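Local coordinates for protein enoyl-CoA hydratase/isomerase (Pseudomonas aeruginosa, PDB 3LAO) that probably adds water to the double bond of steroid side-chain enoyl-CoA thioesters, working as a homotrimer of the enoyl-CoA hydratase/isomerase (crotonase) family, at residues B[13-18]-B[61-66]; B[71-76]-B[147-152]; B[87-90]-B[95-98]; B[119-124]-B[155-160]; B[186-191]-B[201-206]. All blocks are in the same frame, centred on the assembly; numbering follows the deposited sequence.

Contact 1: B[13-18]-B[61-66]; sequences RVTREQ and VLFAHG
Thr-15 OG1 lies 2.9 Å from His-65 NE2, and this one hydrogen bond is the polar link between the two segments. The hydroxyl meets the imidazole at its edge and in its plane, and either partner could be the donor. The two side chains come from opposite directions. On the threonine, chi1 of 67° places OG1 between the backbone N and the carbonyl carbon and leaves the methyl beside N, so the branch still faces the ring: Thr-15 CG2 is 3.3 Å from His-65 NE2. A beta-branched residue suits this strand position, because its hydroxyl bonds while its methyl packs alongside the imidazole.

Behind the histidine stands Phe-63, whose CE2 is 3.7 Å above one face of the imidazole of His-65, displaced toward the rim. The same phenyl ring reaches the threonine obliquely, with Phe-63 CZ 4.2 Å from Thr-15 OG1. The imidazole is thus supported on a face and tied at its edge, which should restrict its rotation. Strand 22-27 runs between strands 14-19 and 59-64, so these side chains bridge over a strand; Thr-15 itself pairs through its backbone with Gly-26. Beyond the histidine, the backbone angles at Gly-66 would push a CB against the preceding carbonyl O, so glycine fits, and Gln-113 NE2 bonds both Ala-64 O and Gly-66 O.

If OG1 donates, NE2 must accept, and if NE2 donates, OG1 must accept; the hydroxyl's orientation and the tautomer or protonation of the imidazole are probably coupled.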
# COMPACT_ATOMS: atom_id res chain seq x y z
N ARG B 13 -31.03 -13.74 -7.77
CA ARG B 13 -31.27 -12.66 -8.71
C ARG B 13 -30.96 -11.32 -8.03
O ARG B 13 -30.71 -11.24 -6.83
CB ARG B 13 -32.73 -12.69 -9.17
CG ARG B 13 -33.66 -12.12 -8.12
CD ARG B 13 -35.07 -12.63 -8.24
NE ARG B 13 -35.90 -12.24 -7.09
CZ ARG B 13 -36.96 -12.92 -6.64
NH1 ARG B 13 -37.36 -14.05 -7.23
NH2 ARG B 13 -37.62 -12.46 -5.58
N VAL B 14 -31.10 -10.24 -8.77
CA VAL B 14 -30.64 -8.98 -8.26
C VAL B 14 -31.71 -7.90 -8.53
O VAL B 14 -32.27 -7.84 -9.62
CB VAL B 14 -29.25 -8.75 -8.92
CG1 VAL B 14 -29.06 -7.38 -9.45
CG2 VAL B 14 -28.11 -9.25 -7.96
N THR B 15 -32.03 -7.05 -7.56
CA THR B 15 -32.91 -5.93 -7.88
C THR B 15 -32.13 -4.78 -8.52
O THR B 15 -30.94 -4.60 -8.26
CB THR B 15 -33.66 -5.38 -6.66
OG1 THR B 15 -32.75 -4.78 -5.74
CG2 THR B 15 -34.52 -6.50 -5.97
N ARG B 16 -32.82 -3.98 -9.32
CA ARG B 16 -32.21 -2.84 -9.98
C ARG B 16 -33.11 -1.63 -9.84
O ARG B 16 -34.32 -1.74 -10.01
CB ARG B 16 -32.02 -3.12 -11.46
CG ARG B 16 -31.11 -4.30 -11.81
CD ARG B 16 -31.49 -4.71 -13.16
NE ARG B 16 -30.52 -5.47 -13.92
CZ ARG B 16 -30.43 -6.79 -13.91
NH1 ARG B 16 -31.23 -7.52 -13.11
NH2 ARG B 16 -29.52 -7.39 -14.70
N GLU B 17 -32.53 -0.48 -9.51
CA GLU B 17 -33.32 0.75 -9.46
C GLU B 17 -32.49 1.97 -9.83
O GLU B 17 -31.37 2.14 -9.37
CB GLU B 17 -33.97 0.95 -8.09
CG GLU B 17 -34.58 2.35 -7.91
CD GLU B 17 -34.92 2.72 -6.43
OE1 GLU B 17 -34.80 1.83 -5.54
OE2 GLU B 17 -35.30 3.90 -6.18
N GLN B 18 -33.06 2.80 -10.70
CA GLN B 18 -32.47 4.08 -11.03
C GLN B 18 -33.09 5.05 -10.07
O GLN B 18 -34.32 5.12 -9.97
CB GLN B 18 -32.82 4.47 -12.47
CG GLN B 18 -32.09 5.67 -13.01
CD GLN B 18 -30.65 5.34 -13.37
OE1 GLN B 18 -30.42 4.40 -14.14
NE2 GLN B 18 -29.67 6.09 -12.79
N VAL B 61 -24.82 1.83 -6.28
CA VAL B 61 -24.77 1.35 -4.90
C VAL B 61 -25.15 -0.13 -4.82
O VAL B 61 -26.28 -0.53 -5.16
CB VAL B 61 -25.71 2.14 -4.00
CG1 VAL B 61 -25.59 1.64 -2.58
CG2 VAL B 61 -25.41 3.64 -4.11
N LEU B 62 -24.19 -0.95 -4.43
CA LEU B 62 -24.44 -2.38 -4.24
C LEU B 62 -24.79 -2.65 -2.79
O LEU B 62 -24.04 -2.30 -1.92
CB LEU B 62 -23.21 -3.20 -4.60
CG LEU B 62 -23.24 -4.70 -4.31
CD1 LEU B 62 -24.28 -5.50 -5.13
CD2 LEU B 62 -21.87 -5.20 -4.63
N PHE B 63 -25.94 -3.26 -2.56
CA PHE B 63 -26.37 -3.65 -1.22
C PHE B 63 -27.07 -5.04 -1.24
O PHE B 63 -27.21 -5.69 -2.31
CB PHE B 63 -27.30 -2.55 -0.66
CG PHE B 63 -28.66 -2.54 -1.29
CD1 PHE B 63 -28.85 -2.03 -2.56
CD2 PHE B 63 -29.75 -3.11 -0.62
CE1 PHE B 63 -30.14 -2.03 -3.17
CE2 PHE B 63 -31.04 -3.14 -1.22
CZ PHE B 63 -31.23 -2.58 -2.50
N ALA B 64 -27.49 -5.50 -0.07
CA ALA B 64 -28.13 -6.81 0.06
C ALA B 64 -29.49 -6.65 0.74
O ALA B 64 -29.60 -5.95 1.76
CB ALA B 64 -27.24 -7.81 0.83
N HIS B 65 -30.51 -7.27 0.16
CA HIS B 65 -31.79 -7.39 0.84
C HIS B 65 -31.61 -8.40 1.95
O HIS B 65 -30.74 -9.29 1.85
CB HIS B 65 -32.87 -7.84 -0.13
CG HIS B 65 -33.15 -6.84 -1.21
ND1 HIS B 65 -33.97 -5.75 -1.01
CD2 HIS B 65 -32.73 -6.76 -2.49
CE1 HIS B 65 -34.03 -5.04 -2.12
NE2 HIS B 65 -33.29 -5.64 -3.04
N GLY B 66 -32.36 -8.25 3.04
CA GLY B 66 -32.31 -9.23 4.12
C GLY B 66 -31.39 -8.77 5.22
O GLY B 66 -31.11 -7.58 5.34

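Contact 2: B[71-76]-B[147-152]; sequences AGLDLM and IPPLGG
The loop between strand 59-64 and helix 75-78 brings Leu-73 against Leu-150 and Pro-149 of the loop between helices 142-145 and 156-161; in crotonase-fold enzymes both regions border the active-site pocket. The contact is apolar. Leu-73 CD1 sits 3.8 Å from Leu-150 CB and 3.6 Å from Leu-150 O, and the two leucine side chains cross at about a right angle. A leucine works well here because its two methyls divide the labour: while CD1 touches the loop, CD2 packs on Ala-119 of helix 119-125.

Leu-150 turns its own branch elsewhere. With CG opposite the backbone N (chi1 -164°), its methyls pass to Phe-87, Tyr-89 and Trp-97, and CB is left to receive Leu-73. Two residues beyond Leu-73, at the start of helix 75-78, Leu-75 reaches across at its end, Leu-75 CD2 lying 3.9 Å from Pro-149 CG, again at roughly a right angle. The stiff proline ring offers a compact apolar surface on a loop without regular structure.

Asp-74 is the N-cap of helix 75-78, its OD1 bonding Glu-77 N. Gly-72 and Gly-151 both have positive phi, which suits glycine. Leu-73 N and Ala-119 N are 5.2 Å apart, a spacing consistent with the pair of backbone N-H groups that forms the oxyanion hole in crotonases.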
# COMPACT_ATOMS: atom_id res chain seq x y z
N ALA B 71 -23.42 -15.20 2.21
CA ALA B 71 -22.78 -16.38 2.82
C ALA B 71 -21.69 -16.92 1.92
O ALA B 71 -21.05 -17.93 2.24
CB ALA B 71 -23.80 -17.46 3.13
N GLY B 72 -21.44 -16.25 0.79
CA GLY B 72 -20.42 -16.69 -0.15
C GLY B 72 -21.02 -17.46 -1.33
O GLY B 72 -22.19 -17.33 -1.65
N LEU B 73 -20.19 -18.26 -1.99
CA LEU B 73 -20.65 -19.08 -3.09
C LEU B 73 -21.52 -20.23 -2.63
O LEU B 73 -21.35 -20.75 -1.53
CB LEU B 73 -19.48 -19.65 -3.85
CG LEU B 73 -18.56 -18.56 -4.33
CD1 LEU B 73 -17.70 -19.15 -5.38
CD2 LEU B 73 -19.38 -17.40 -4.87
N ASP B 74 -22.47 -20.61 -3.49
CA ASP B 74 -23.27 -21.82 -3.33
C ASP B 74 -22.51 -22.95 -4.00
O ASP B 74 -22.76 -23.24 -5.15
CB ASP B 74 -24.62 -21.64 -4.03
CG ASP B 74 -25.59 -22.78 -3.73
OD1 ASP B 74 -25.15 -23.94 -3.66
OD2 ASP B 74 -26.81 -22.51 -3.58
N LEU B 75 -21.57 -23.58 -3.29
CA LEU B 75 -20.70 -24.60 -3.90
C LEU B 75 -21.46 -25.80 -4.47
O LEU B 75 -21.09 -26.31 -5.53
CB LEU B 75 -19.62 -25.07 -2.92
CG LEU B 75 -18.68 -23.93 -2.59
CD1 LEU B 75 -17.78 -24.26 -1.41
CD2 LEU B 75 -17.87 -23.53 -3.83
N MSE B 76 -22.51 -26.24 -3.78
CA MSE B 76 -23.37 -27.31 -4.28
C MSE B 76 -23.94 -27.01 -5.69
O MSE B 76 -23.81 -27.82 -6.61
CB MSE B 76 -24.49 -27.62 -3.28
CG MSE B 76 -24.08 -28.62 -2.19
SE MSE B 76 -24.20 -30.49 -2.77
CE MSE B 76 -23.55 -31.40 -1.17
N ILE B 147 -9.19 -24.80 -2.36
CA ILE B 147 -9.11 -23.60 -3.19
C ILE B 147 -10.52 -23.11 -3.53
O ILE B 147 -11.42 -23.93 -3.75
CB ILE B 147 -8.30 -23.83 -4.50
CG1 ILE B 147 -6.92 -24.43 -4.21
CG2 ILE B 147 -8.16 -22.52 -5.30
CD1 ILE B 147 -6.05 -24.62 -5.49
N PRO B 148 -10.72 -21.77 -3.54
CA PRO B 148 -12.00 -21.13 -3.86
C PRO B 148 -12.16 -20.83 -5.36
O PRO B 148 -11.31 -20.13 -5.93
CB PRO B 148 -11.92 -19.82 -3.08
CG PRO B 148 -10.43 -19.51 -3.00
CD PRO B 148 -9.67 -20.79 -3.21
N PRO B 149 -13.26 -21.33 -5.98
CA PRO B 149 -13.55 -21.26 -7.43
C PRO B 149 -13.80 -19.83 -7.98
O PRO B 149 -13.78 -19.62 -9.20
CB PRO B 149 -14.83 -22.11 -7.58
CG PRO B 149 -14.93 -22.92 -6.33
CD PRO B 149 -14.31 -22.08 -5.26
N LEU B 150 -14.03 -18.88 -7.08
CA LEU B 150 -14.40 -17.52 -7.45
C LEU B 150 -14.47 -16.67 -6.17
O LEU B 150 -14.72 -17.20 -5.08
CB LEU B 150 -15.74 -17.51 -8.24
CG LEU B 150 -16.13 -16.25 -9.04
CD1 LEU B 150 -17.08 -16.63 -10.15
CD2 LEU B 150 -16.69 -15.10 -8.16
N GLY B 151 -14.23 -15.37 -6.29
CA GLY B 151 -14.15 -14.52 -5.13
C GLY B 151 -13.00 -14.99 -4.25
O GLY B 151 -12.91 -14.60 -3.09
N GLY B 152 -12.13 -15.83 -4.82
CA GLY B 152 -10.95 -16.29 -4.13
C GLY B 152 -10.14 -15.10 -3.64
O GLY B 152 -10.35 -13.97 -4.09

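Contact 3: B[87-90]-B[95-98]; sequences FRYP and DPWG
Asp-95 to Gly-98 form a type I beta turn, closed by Gly-98 N to Asp-95 O at 3.0 Å; its first residue, Asp-95, faces Tyr-89, the CA of Asp-95 lying 6.9 Å from the CA of Tyr-89. The tyrosine ring is the centre of the contact. Asp-95 CA lies over the middle of one face, 4.2 Å from the centroid of the Tyr-89 ring and 10° off the normal, a CH-pi contact; Phe-87 CE2 stands 3.3 Å above the opposite face, toward the rim. Pro-96 CD approaches Tyr-89 CE2 obliquely at 3.9 Å, the proline serving as a rigid second corner of the turn.

The carboxylate of Asp-95 is tilted 30° from the tyrosine ring. With CG opposite the backbone N it folds forward along its own turn, where Asp-95 OD1 accepts a weak bond from Trp-97 N at 2.8 Å and 130°. That is an Asx turn laid over the beta turn, a role for which aspartate's short side chain is well fitted. Its other oxygen, OD2, takes the backbone N-H groups of Val-99 and Val-100, so the carboxylate organises the chain that follows.

Both segments belong to the long excursion between helix 75-78 and strand 108-112 of the crotonase fold, packed against helix 38-53 through Leu-41, Leu-44 and Ala-45. Trp-97 CE3 lies 3.6 Å from Tyr-89 OH, the two side chains crossing near a right angle. At its far end Trp-97 NE1 donates to Ala-119 O, and Phe-36 meets the indole edge-to-face.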
# COMPACT_ATOMS: atom_id res chain seq x y z
N PHE B 87 -15.31 -19.86 -14.54
CA PHE B 87 -16.55 -19.09 -14.65
C PHE B 87 -16.54 -17.98 -15.68
O PHE B 87 -15.78 -17.00 -15.56
CB PHE B 87 -17.03 -18.53 -13.31
CG PHE B 87 -18.44 -18.03 -13.37
CD1 PHE B 87 -19.50 -18.92 -13.36
CD2 PHE B 87 -18.72 -16.67 -13.50
CE1 PHE B 87 -20.82 -18.47 -13.44
CE2 PHE B 87 -20.05 -16.20 -13.59
CZ PHE B 87 -21.09 -17.09 -13.56
N ARG B 88 -17.41 -18.13 -16.67
CA ARG B 88 -17.67 -17.10 -17.68
C ARG B 88 -18.89 -16.26 -17.31
O ARG B 88 -19.91 -16.78 -16.86
CB ARG B 88 -17.90 -17.73 -19.04
CG ARG B 88 -16.97 -18.85 -19.38
CD ARG B 88 -15.55 -18.37 -19.43
NE ARG B 88 -14.65 -19.46 -19.09
CZ ARG B 88 -13.89 -20.12 -19.96
NH1 ARG B 88 -13.09 -21.10 -19.53
NH2 ARG B 88 -13.91 -19.79 -21.24
N TYR B 89 -18.77 -14.96 -17.51
CA TYR B 89 -19.85 -14.01 -17.37
C TYR B 89 -20.56 -13.81 -18.70
O TYR B 89 -20.03 -14.09 -19.76
CB TYR B 89 -19.32 -12.68 -16.83
CG TYR B 89 -18.82 -12.82 -15.42
CD1 TYR B 89 -17.47 -13.00 -15.15
CD2 TYR B 89 -19.72 -12.82 -14.35
CE1 TYR B 89 -17.04 -13.18 -13.85
CE2 TYR B 89 -19.29 -12.98 -13.04
CZ TYR B 89 -17.96 -13.16 -12.79
OH TYR B 89 -17.55 -13.32 -11.49
N PRO B 90 -21.77 -13.31 -18.65
CA PRO B 90 -22.56 -13.14 -19.87
C PRO B 90 -21.94 -12.04 -20.70
O PRO B 90 -21.30 -11.20 -20.05
CB PRO B 90 -23.88 -12.61 -19.32
CG PRO B 90 -23.90 -12.98 -17.88
CD PRO B 90 -22.50 -12.93 -17.43
N ASP B 95 -17.59 -8.20 -14.56
CA ASP B 95 -17.25 -8.98 -13.39
C ASP B 95 -17.31 -8.12 -12.11
O ASP B 95 -16.56 -7.16 -11.97
CB ASP B 95 -15.86 -9.57 -13.57
CG ASP B 95 -15.43 -10.45 -12.41
OD1 ASP B 95 -16.22 -10.58 -11.46
OD2 ASP B 95 -14.32 -11.02 -12.46
N PRO B 96 -18.25 -8.43 -11.21
CA PRO B 96 -18.36 -7.78 -9.91
C PRO B 96 -17.06 -7.84 -9.14
O PRO B 96 -16.69 -6.88 -8.49
CB PRO B 96 -19.42 -8.62 -9.19
CG PRO B 96 -20.31 -9.05 -10.32
CD PRO B 96 -19.36 -9.39 -11.42
N TRP B 97 -16.39 -8.98 -9.19
CA TRP B 97 -15.12 -9.15 -8.55
C TRP B 97 -13.94 -8.42 -9.19
O TRP B 97 -12.84 -8.45 -8.67
CB TRP B 97 -14.85 -10.63 -8.38
CG TRP B 97 -15.69 -11.10 -7.21
CD1 TRP B 97 -15.32 -11.11 -5.91
CD2 TRP B 97 -17.05 -11.50 -7.24
NE1 TRP B 97 -16.35 -11.54 -5.13
CE2 TRP B 97 -17.44 -11.79 -5.92
CE3 TRP B 97 -17.99 -11.66 -8.27
CZ2 TRP B 97 -18.71 -12.24 -5.59
CZ3 TRP B 97 -19.26 -12.09 -7.94
CH2 TRP B 97 -19.61 -12.37 -6.61
N GLY B 98 -14.20 -7.75 -10.29
CA GLY B 98 -13.18 -7.03 -11.05
C GLY B 98 -11.93 -7.81 -11.44
O GLY B 98 -10.84 -7.25 -11.51

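Contact 4: B[119-124]-B[155-160]; sequences AGIELM and VRFPRA
Glu-122 OE1 and Arg-156 NH1 form a salt bridge at 3.2 Å, in which the hydrogen bond is weak because the N-H points well aside (121°). The side chains cross at about a right angle, their carboxylate and guanidinium planes 36° apart, so this is a single-oxygen contact and not a flat two-pronged pairing. Both chains bend at chi2 (-84° in Glu-122), which swings OE1 over to the arginine. One residue away on each helix, Ile-121 CG2 approaches Phe-157 CD2 obliquely at 4.4 Å, a loose apolar contact between a branched aliphatic and a broad ring in the buried interior.

These helices, 119-125 and 156-161, flank the core of the crotonase fold. The first begins at Ala-119, whose N-H lies where the family places one arm of the oxyanion hole, and Glu-122 is on its opening turn.

Arg-156 is probably held more by a second shell than by the weak bond to the glutamate. Its NE makes a salt bridge with Asp-227 OD1, NH1 bonds Trp-97 O, and NH2 bonds Gly-98 O, so a long residue with several N-H groups can serve two carboxylates and two backbone carbonyls at once. Phe-157 in turn rests on Ala-166 and Ile-170 of helix 163-170. On the outer side of helix 156-161, Ala-160 O accepts a bond from Arg-185 NH1 of the second subunit, and Arg-159 packs on Arg-159 of that same neighbouring chain.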
# COMPACT_ATOMS: atom_id res chain seq x y z
N ALA B 119 -16.69 -14.73 -0.50
CA ALA B 119 -16.80 -14.02 -1.77
C ALA B 119 -17.27 -12.59 -1.56
O ALA B 119 -17.14 -11.75 -2.45
CB ALA B 119 -17.75 -14.77 -2.70
N GLY B 120 -17.82 -12.31 -0.38
CA GLY B 120 -18.37 -11.00 -0.08
C GLY B 120 -17.29 -10.00 0.29
O GLY B 120 -17.35 -8.84 -0.10
N ILE B 121 -16.31 -10.46 1.06
CA ILE B 121 -15.10 -9.67 1.31
C ILE B 121 -14.52 -9.13 0.01
O ILE B 121 -14.36 -7.92 -0.14
CB ILE B 121 -14.03 -10.50 2.03
CG1 ILE B 121 -14.52 -10.92 3.42
CG2 ILE B 121 -12.73 -9.72 2.14
CD1 ILE B 121 -13.55 -11.81 4.17
N GLU B 122 -14.21 -10.03 -0.92
CA GLU B 122 -13.56 -9.65 -2.16
C GLU B 122 -14.47 -8.74 -2.96
O GLU B 122 -14.03 -7.83 -3.65
CB GLU B 122 -13.20 -10.88 -2.99
CG GLU B 122 -11.69 -10.92 -3.40
CD GLU B 122 -11.38 -10.09 -4.69
OE1 GLU B 122 -11.05 -8.88 -4.57
OE2 GLU B 122 -11.46 -10.64 -5.82
N LEU B 123 -15.77 -8.96 -2.82
CA LEU B 123 -16.73 -8.17 -3.56
C LEU B 123 -16.67 -6.77 -2.98
O LEU B 123 -16.66 -5.78 -3.71
CB LEU B 123 -18.11 -8.78 -3.37
CG LEU B 123 -19.26 -8.29 -4.21
CD1 LEU B 123 -18.89 -8.36 -5.69
CD2 LEU B 123 -20.47 -9.15 -3.89
N MSE B 124 -16.57 -6.70 -1.66
CA MSE B 124 -16.49 -5.43 -0.98
C MSE B 124 -15.22 -4.64 -1.31
O MSE B 124 -15.25 -3.41 -1.39
CB MSE B 124 -16.56 -5.68 0.51
CG MSE B 124 -16.74 -4.44 1.29
SE MSE B 124 -16.65 -4.88 3.17
CE MSE B 124 -14.78 -5.36 3.31
N VAL B 155 -5.08 -9.71 -4.06
CA VAL B 155 -4.05 -8.78 -3.63
C VAL B 155 -4.64 -7.56 -2.93
O VAL B 155 -3.92 -6.82 -2.24
CB VAL B 155 -3.31 -8.27 -4.83
CG1 VAL B 155 -1.81 -8.22 -4.53
CG2 VAL B 155 -3.63 -9.19 -6.00
N ARG B 156 -5.94 -7.35 -3.14
CA ARG B 156 -6.61 -6.18 -2.58
C ARG B 156 -6.54 -6.21 -1.06
O ARG B 156 -6.24 -5.19 -0.42
CB ARG B 156 -8.05 -6.08 -3.09
CG ARG B 156 -8.10 -6.05 -4.61
CD ARG B 156 -9.20 -5.16 -5.18
NE ARG B 156 -9.17 -5.22 -6.64
CZ ARG B 156 -9.99 -5.93 -7.41
NH1 ARG B 156 -10.98 -6.67 -6.87
NH2 ARG B 156 -9.81 -5.92 -8.74
N PHE B 157 -6.78 -7.39 -0.49
CA PHE B 157 -6.71 -7.53 0.95
C PHE B 157 -5.31 -7.07 1.49
O PHE B 157 -5.25 -6.17 2.35
CB PHE B 157 -7.05 -8.97 1.32
CG PHE B 157 -7.54 -9.14 2.74
CD1 PHE B 157 -7.12 -8.30 3.74
CD2 PHE B 157 -8.41 -10.17 3.06
CE1 PHE B 157 -7.54 -8.46 5.04
CE2 PHE B 157 -8.83 -10.35 4.35
CZ PHE B 157 -8.39 -9.50 5.35
N PRO B 158 -4.20 -7.62 0.96
CA PRO B 158 -2.89 -7.17 1.46
C PRO B 158 -2.60 -5.70 1.16
O PRO B 158 -1.98 -5.06 2.00
CB PRO B 158 -1.88 -8.06 0.73
CG PRO B 158 -2.67 -9.26 0.26
CD PRO B 158 -4.10 -8.87 0.16
N ARG B 159 -3.02 -5.19 -0.01
CA ARG B 159 -2.92 -3.76 -0.33
C ARG B 159 -3.63 -2.92 0.71
O ARG B 159 -3.05 -1.97 1.21
CB ARG B 159 -3.48 -3.42 -1.72
CG ARG B 159 -2.73 -4.09 -2.84
CD ARG B 159 -1.23 -3.85 -2.71
NE ARG B 159 -0.47 -4.53 -3.75
CZ ARG B 159 0.55 -5.35 -3.52
NH1 ARG B 159 1.16 -5.92 -4.55
NH2 ARG B 159 0.97 -5.60 -2.28
N ALA B 160 -4.87 -3.27 1.07
CA ALA B 160 -5.54 -2.53 2.11
C ALA B 160 -4.88 -2.74 3.47
O ALA B 160 -4.44 -1.78 4.11
CB ALA B 160 -7.00 -2.87 2.19

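Contact 5: B[186-191]-B[201-206]; sequences LLTEVV and LEYAER
Tyr-203 points its hydroxyl from helix 196-209 at the carboxylate of Glu-189 on strand 189-191, and the two flat groups stand nearly upright to each other, their planes 76° apart. The hydroxyl Tyr-203 OH donates to Glu-189 OE1 at 2.5 Å, a short bond that meets the oxygen nearly along its C-O axis. Relative to the ring, OE1 lies at the edge and in its plane, as suits a phenol proton held in that plane.

Glu-189 reaches this point by being stretched out: CG is opposite the backbone N (chi1 -164°) and the chain stays extended beyond it. Glutamate has the length to bring a carboxylate out to the helix, and tyrosine the length to span from the other side. Arg-199 NE makes a long, weak ion pair with the same OE1.

Thr-188 comes from the direction opposite the tyrosine, Thr-188 CG2 lying 4.2 Å from Tyr-203 OH. Its OG1 is otherwise employed, bonding Ala-130 N and Thr-164 OG1 of the third subunit, while Arg-168 of that subunit packs on both Thr-188 and Tyr-203. The arrangement is that of a helix packed on one face of the main crotonase sheet, with a tyrosine reaching to its outermost strand, at a trimer interface.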
# COMPACT_ATOMS: atom_id res chain seq x y z
N LEU B 186 -10.35 -1.82 5.23
CA LEU B 186 -11.20 -2.47 4.24
C LEU B 186 -12.54 -1.73 4.11
O LEU B 186 -13.24 -1.86 3.13
CB LEU B 186 -11.41 -3.94 4.60
CG LEU B 186 -10.19 -4.79 5.00
CD1 LEU B 186 -10.65 -6.13 5.50
CD2 LEU B 186 -9.22 -5.00 3.88
N LEU B 187 -12.88 -0.93 5.11
CA LEU B 187 -14.16 -0.25 5.13
C LEU B 187 -13.84 1.19 5.12
O LEU B 187 -12.75 1.56 5.53
CB LEU B 187 -14.89 -0.49 6.45
CG LEU B 187 -15.26 -1.96 6.47
CD1 LEU B 187 -15.98 -2.34 7.76
CD2 LEU B 187 -16.15 -2.14 5.28
N THR B 188 -14.80 2.00 4.70
CA THR B 188 -14.62 3.42 4.74
C THR B 188 -15.15 3.86 6.07
O THR B 188 -14.60 4.75 6.71
CB THR B 188 -15.45 4.11 3.62
OG1 THR B 188 -15.31 3.38 2.39
CG2 THR B 188 -15.04 5.56 3.43
N GLU B 189 -16.24 3.21 6.50
CA GLU B 189 -16.93 3.64 7.71
C GLU B 189 -17.73 2.51 8.37
O GLU B 189 -18.30 1.66 7.70
CB GLU B 189 -17.86 4.81 7.40
CG GLU B 189 -18.31 5.57 8.64
CD GLU B 189 -19.16 6.81 8.30
OE1 GLU B 189 -18.88 7.45 7.27
OE2 GLU B 189 -20.10 7.13 9.06
N VAL B 190 -17.79 2.54 9.71
CA VAL B 190 -18.65 1.62 10.43
C VAL B 190 -19.80 2.37 11.05
O VAL B 190 -19.58 3.41 11.68
CB VAL B 190 -17.91 0.92 11.51
CG1 VAL B 190 -18.90 0.19 12.34
CG2 VAL B 190 -16.91 -0.07 10.90
N VAL B 191 -21.03 1.87 10.87
CA VAL B 191 -22.24 2.57 11.36
C VAL B 191 -23.20 1.67 12.11
O VAL B 191 -23.10 0.44 12.03
CB VAL B 191 -23.01 3.32 10.24
CG1 VAL B 191 -22.13 4.34 9.57
CG2 VAL B 191 -23.57 2.33 9.20
N LEU B 201 -25.64 5.56 0.56
CA LEU B 201 -26.34 6.53 -0.31
C LEU B 201 -25.79 7.96 -0.21
O LEU B 201 -25.51 8.58 -1.22
CB LEU B 201 -27.86 6.49 -0.05
CG LEU B 201 -28.54 5.32 -0.73
CD1 LEU B 201 -30.04 5.16 -0.40
CD2 LEU B 201 -28.33 5.46 -2.22
N GLU B 202 -25.61 8.48 1.00
CA GLU B 202 -25.03 9.81 1.13
C GLU B 202 -23.66 9.92 0.40
O GLU B 202 -23.39 10.92 -0.27
CB GLU B 202 -24.87 10.16 2.60
CG GLU B 202 -26.01 9.73 3.48
CD GLU B 202 -25.93 10.33 4.88
OE1 GLU B 202 -25.05 11.19 5.11
OE2 GLU B 202 -26.74 9.94 5.75
N TYR B 203 -22.80 8.91 0.55
CA TYR B 203 -21.50 8.90 -0.13
C TYR B 203 -21.65 8.91 -1.63
O TYR B 203 -20.86 9.53 -2.32
CB TYR B 203 -20.65 7.67 0.25
CG TYR B 203 -19.89 7.81 1.55
CD1 TYR B 203 -18.72 8.59 1.62
CD2 TYR B 203 -20.33 7.16 2.72
CE1 TYR B 203 -18.01 8.72 2.82
CE2 TYR B 203 -19.60 7.28 3.94
CZ TYR B 203 -18.46 8.07 3.97
OH TYR B 203 -17.75 8.20 5.14
N ALA B 204 -22.64 8.16 -2.11
CA ALA B 204 -22.87 8.00 -3.54
C ALA B 204 -23.46 9.27 -4.11
O ALA B 204 -23.10 9.67 -5.21
CB ALA B 204 -23.82 6.84 -3.81
N GLU B 205 -24.38 9.89 -3.38
CA GLU B 205 -24.84 11.23 -3.76
C GLU B 205 -23.68 12.24 -3.84
O GLU B 205 -23.60 13.05 -4.77
CB GLU B 205 -25.97 11.73 -2.85
CG GLU B 205 -27.37 11.43 -3.44
CD GLU B 205 -28.36 10.88 -2.39
OE1 GLU B 205 -28.09 10.97 -1.17
OE2 GLU B 205 -29.42 10.34 -2.80
N ARG B 206 -22.74 12.14 -2.90
CA ARG B 206 -21.59 13.03 -2.96
C ARG B 206 -20.70 12.84 -4.23
O ARG B 206 -20.24 13.81 -4.81
CB ARG B 206 -20.79 12.96 -1.66
CG ARG B 206 -20.04 14.24 -1.35
CD ARG B 206 -20.87 15.15 -0.48
NE ARG B 206 -20.19 15.54 0.75
CZ ARG B 206 -19.86 14.70 1.74
NH1 ARG B 206 -20.11 13.39 1.65
NH2 ARG B 206 -19.26 15.17 2.83

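From the N terminus, contact 1 closes first, joining strand 14-19 to strand 59-64 and closing a loop that holds strand 22-27 and helix 38-53. Contact 2 then opens at 71-76 and ends at 147-152, closing a loop of 70 residues; contact 3, the short loop that brings 95-98 back to 87-90, is nested inside it. Contact 4 starts within that loop and ends beyond it, so contacts 2 and 4 cross, and Leu-73 packs on Ala-119 where they meet. Contact 3 is bound to contact 4 through Trp-97. Contact 5 follows in series, joining helix 196-209 to the far strand of the sheet that contact 1 enters; Val-61 packs on Leu-201 and Ala-204, and Met-124 on Leu-187.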